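Local coordinates for protein fructose-bisphosphate aldolase (Plasmodium falciparum, PDB 4TR9) that is a class I fructose-bisphosphate aldolase, a TIM-barrel enzyme assembled here from four copies of the chain, at residues 119-131 / 162-174. Residues are numbered along the deposited sequence; the frame is centred on the assembly and turned at random.
Sequences VNIPCTDEEKSTQ and AKGKPTDLSIHET
Glu127 reaches out of a beta hairpin to the start of helix 168-187, a compact example of how a TIM barrel secures a connection outside its parallel strands. The hairpin pairs strands 118-120 and 128-130, and its connecting loop lies along the helix's first turns. From Glu127 the carboxylate comes to rest over Ser170 CB, and OE1 accepts a hydrogen bond from Thr167 OG1, 2.7 Å away, on its syn lone pair. Thr167 is the N-cap, and the same hydroxyl oxygen weakly accepts from Ser170 N, so one residue both caps the helix and grips the loop. Water adds two bridges at Ser170 OG, one to Glu127 OE2 and one to Lys128 O.

Toward the loop tip, two extended lysines converge on Asp125 in a salt-bridge network. Lys163 NZ meets OD2 on its syn side, 18° out of the carboxylate plane, whereas Lys165 NZ stands above that plane, 2.9 Å from OD2, and also donates to Asp125 O at 2.8 Å. On the apolar side, Leu169 CD2 fits against Thr124 CG2 (3.7 Å) and Ile121 CG2 (3.9 Å). Glu173 turns at chi2 (63°), laying its CG 3.7 Å from Ile121 CD1 and sending its carboxylate to strand 128-130. Its OE2 lies 2.4 Å from Ser129 OG, a doubtfully short bond, while OE1 is hydrogen-bonded to Trp176 NE1 of the second subunit.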
# COMPACT_ATOMS: atom_id res chain seq x y z
N VAL A 119 2.07 -14.31 -19.18
CA VAL A 119 2.71 -15.40 -18.45
C VAL A 119 2.01 -15.59 -17.10
O VAL A 119 1.71 -14.62 -16.41
CB VAL A 119 4.22 -15.13 -18.23
CG1 VAL A 119 4.81 -16.11 -17.23
CG2 VAL A 119 4.97 -15.19 -19.54
N ASN A 120 1.76 -16.85 -16.74
CA ASN A 120 1.12 -17.17 -15.46
C ASN A 120 1.89 -16.62 -14.26
O ASN A 120 3.12 -16.66 -14.23
CB ASN A 120 0.97 -18.68 -15.31
CG ASN A 120 -0.15 -19.24 -16.17
OD1 ASN A 120 -1.19 -18.60 -16.35
ND2 ASN A 120 0.05 -20.44 -16.70
N ILE A 121 1.16 -16.11 -13.28
CA ILE A 121 1.75 -15.68 -12.03
C ILE A 121 1.85 -16.86 -11.07
O ILE A 121 0.86 -17.54 -10.82
CB ILE A 121 0.94 -14.56 -11.35
CG1 ILE A 121 0.83 -13.35 -12.27
CG2 ILE A 121 1.58 -14.16 -10.03
CD1 ILE A 121 0.03 -12.21 -11.68
N PRO A 122 3.06 -17.13 -10.56
CA PRO A 122 3.26 -18.19 -9.56
C PRO A 122 2.38 -17.98 -8.33
O PRO A 122 2.05 -16.83 -8.01
CB PRO A 122 4.74 -18.05 -9.20
CG PRO A 122 5.36 -17.43 -10.40
CD PRO A 122 4.33 -16.49 -10.94
N CYS A 123 1.99 -19.07 -7.68
CA CYS A 123 1.15 -19.03 -6.49
C CYS A 123 -0.23 -18.44 -6.77
O CYS A 123 -0.89 -17.91 -5.87
CB CYS A 123 1.84 -18.25 -5.37
SG CYS A 123 3.48 -18.86 -4.96
N THR A 124 -0.66 -18.52 -8.03
CA THR A 124 -2.01 -18.11 -8.40
C THR A 124 -2.65 -19.18 -9.28
O THR A 124 -1.96 -20.07 -9.78
CB THR A 124 -2.03 -16.76 -9.15
OG1 THR A 124 -1.30 -16.88 -10.38
CG2 THR A 124 -1.42 -15.66 -8.30
N ASP A 125 -3.96 -19.08 -9.48
CA ASP A 125 -4.66 -20.04 -10.32
C ASP A 125 -4.67 -19.57 -11.77
O ASP A 125 -5.68 -19.11 -12.29
CB ASP A 125 -6.10 -20.24 -9.82
CG ASP A 125 -6.83 -21.33 -10.58
OD1 ASP A 125 -6.16 -22.27 -11.08
OD2 ASP A 125 -8.07 -21.25 -10.69
N GLU A 126 -3.50 -19.69 -12.41
CA GLU A 126 -3.33 -19.33 -13.82
C GLU A 126 -3.73 -17.89 -14.14
O GLU A 126 -4.19 -17.60 -15.24
CB GLU A 126 -4.12 -20.29 -14.72
CG GLU A 126 -3.65 -21.74 -14.64
CD GLU A 126 -4.43 -22.65 -15.58
OE1 GLU A 126 -5.38 -22.17 -16.22
OE2 GLU A 126 -4.08 -23.84 -15.66
N GLU A 127 -3.55 -17.00 -13.17
CA GLU A 127 -3.78 -15.58 -13.42
C GLU A 127 -2.57 -14.99 -14.13
O GLU A 127 -1.43 -15.24 -13.75
CB GLU A 127 -4.06 -14.84 -12.11
CG GLU A 127 -5.37 -15.24 -11.45
CD GLU A 127 -5.76 -14.34 -10.30
OE1 GLU A 127 -5.05 -14.34 -9.27
OE2 GLU A 127 -6.77 -13.62 -10.42
N LYS A 128 -2.83 -14.21 -15.18
CA LYS A 128 -1.79 -13.82 -16.12
C LYS A 128 -1.02 -12.56 -15.73
O LYS A 128 -1.53 -11.69 -15.02
CB LYS A 128 -2.40 -13.63 -17.51
CG LYS A 128 -3.20 -14.82 -18.01
CD LYS A 128 -2.34 -16.07 -18.06
CE LYS A 128 -3.14 -17.27 -18.56
NZ LYS A 128 -2.31 -18.50 -18.60
N SER A 129 0.21 -12.47 -16.23
CA SER A 129 1.03 -11.28 -16.11
C SER A 129 1.67 -10.98 -17.47
O SER A 129 2.00 -11.90 -18.21
CB SER A 129 2.11 -11.45 -15.04
OG SER A 129 3.00 -10.35 -15.02
N THR A 130 1.84 -9.70 -17.79
CA THR A 130 2.34 -9.32 -19.11
C THR A 130 3.84 -8.99 -19.08
O THR A 130 4.31 -8.26 -18.21
CB THR A 130 1.57 -8.11 -19.67
OG1 THR A 130 0.22 -8.14 -19.19
CG2 THR A 130 1.57 -8.15 -21.18
N GLN A 131 4.57 -9.53 -20.05
CA GLN A 131 6.00 -9.28 -20.16
C GLN A 131 6.32 -8.30 -21.28
O GLN A 131 5.55 -8.16 -22.23
CB GLN A 131 6.76 -10.59 -20.38
CG GLN A 131 6.69 -11.55 -19.21
CD GLN A 131 7.53 -12.79 -19.43
OE1 GLN A 131 7.71 -13.24 -20.56
NE2 GLN A 131 8.05 -13.35 -18.34
N ALA A 162 -16.02 -17.18 -6.98
CA ALA A 162 -15.86 -18.40 -6.21
C ALA A 162 -14.39 -18.63 -5.86
O ALA A 162 -14.08 -19.12 -4.78
CB ALA A 162 -16.41 -19.59 -6.99
N LYS A 163 -13.51 -18.27 -6.78
CA LYS A 163 -12.07 -18.42 -6.57
C LYS A 163 -11.44 -17.10 -6.15
O LYS A 163 -10.21 -16.98 -6.07
CB LYS A 163 -11.39 -18.96 -7.83
CG LYS A 163 -11.81 -20.37 -8.20
CD LYS A 163 -11.05 -20.87 -9.42
CE LYS A 163 -11.42 -22.31 -9.75
NZ LYS A 163 -10.66 -22.83 -10.91
N GLY A 164 -12.28 -16.10 -5.90
CA GLY A 164 -11.81 -14.80 -5.45
C GLY A 164 -11.01 -14.05 -6.50
O GLY A 164 -10.19 -13.19 -6.17
N LYS A 165 -11.25 -14.37 -7.77
CA LYS A 165 -10.57 -13.69 -8.87
C LYS A 165 -11.30 -12.41 -9.27
O LYS A 165 -12.53 -12.40 -9.33
CB LYS A 165 -10.44 -14.62 -10.08
CG LYS A 165 -9.58 -15.85 -9.84
CD LYS A 165 -9.46 -16.68 -11.11
CE LYS A 165 -8.61 -17.92 -10.87
NZ LYS A 165 -8.46 -18.73 -12.11
N PRO A 166 -10.55 -11.34 -9.55
CA PRO A 166 -9.08 -11.29 -9.48
C PRO A 166 -8.55 -11.05 -8.07
O PRO A 166 -9.08 -10.21 -7.34
CB PRO A 166 -8.74 -10.11 -10.39
CG PRO A 166 -9.91 -9.19 -10.25
CD PRO A 166 -11.12 -10.08 -10.07
N THR A 167 -7.51 -11.79 -7.70
CA THR A 167 -6.89 -11.63 -6.39
C THR A 167 -6.05 -10.36 -6.34
O THR A 167 -5.75 -9.77 -7.37
CB THR A 167 -6.00 -12.84 -6.04
OG1 THR A 167 -4.91 -12.91 -6.97
CG2 THR A 167 -6.80 -14.13 -6.09
N ASP A 168 -5.68 -9.95 -5.13
CA ASP A 168 -4.89 -8.73 -4.93
C ASP A 168 -3.54 -8.81 -5.65
O ASP A 168 -3.06 -7.81 -6.18
CB ASP A 168 -4.67 -8.47 -3.44
CG ASP A 168 -5.96 -8.16 -2.71
OD1 ASP A 168 -6.88 -7.59 -3.33
OD2 ASP A 168 -6.05 -8.49 -1.51
N LEU A 169 -2.94 -9.99 -5.64
CA LEU A 169 -1.67 -10.20 -6.33
C LEU A 169 -1.84 -9.99 -7.83
O LEU A 169 -0.99 -9.39 -8.49
CB LEU A 169 -1.12 -11.60 -6.04
CG LEU A 169 0.18 -11.99 -6.74
CD1 LEU A 169 1.27 -10.96 -6.47
CD2 LEU A 169 0.63 -13.37 -6.29
N SER A 170 -2.95 -10.48 -8.37
CA SER A 170 -3.25 -10.33 -9.79
C SER A 170 -3.49 -8.87 -10.15
O SER A 170 -3.00 -8.39 -11.17
CB SER A 170 -4.47 -11.17 -10.17
OG SER A 170 -4.86 -10.93 -11.51
N ILE A 171 -4.24 -8.18 -9.30
CA ILE A 171 -4.60 -6.79 -9.55
C ILE A 171 -3.38 -5.87 -9.47
O ILE A 171 -3.22 -4.98 -10.31
CB ILE A 171 -5.67 -6.30 -8.54
CG1 ILE A 171 -6.95 -7.11 -8.70
CG2 ILE A 171 -5.95 -4.82 -8.73
CD1 ILE A 171 -8.04 -6.73 -7.73
N HIS A 172 -2.53 -6.10 -8.49
CA HIS A 172 -1.39 -5.21 -8.26
C HIS A 172 -0.28 -5.43 -9.28
O HIS A 172 0.39 -4.48 -9.70
CB HIS A 172 -0.84 -5.38 -6.85
CG HIS A 172 0.07 -4.27 -6.42
ND1 HIS A 172 -0.34 -2.95 -6.39
CD2 HIS A 172 1.36 -4.27 -6.03
CE1 HIS A 172 0.67 -2.19 -5.99
NE2 HIS A 172 1.71 -2.97 -5.76
N GLU A 173 -0.06 -6.69 -9.67
CA GLU A 173 0.91 -6.99 -10.72
C GLU A 173 0.46 -6.38 -12.04
O GLU A 173 1.28 -5.86 -12.81
CB GLU A 173 1.12 -8.50 -10.86
CG GLU A 173 1.70 -8.95 -12.20
CD GLU A 173 3.10 -8.41 -12.46
OE1 GLU A 173 3.74 -7.89 -11.52
OE2 GLU A 173 3.57 -8.51 -13.61
N THR A 174 -0.84 -6.46 -12.30
CA THR A 174 -1.42 -5.82 -13.48
C THR A 174 -1.21 -4.31 -13.42
O THR A 174 -0.74 -3.71 -14.39
CB THR A 174 -2.93 -6.12 -13.59
OG1 THR A 174 -3.12 -7.47 -14.02
CG2 THR A 174 -3.59 -5.17 -14.57
O HOH W 1 -7.15 -12.30 -12.59
O HOH W 2 -3.96 -11.09 -13.91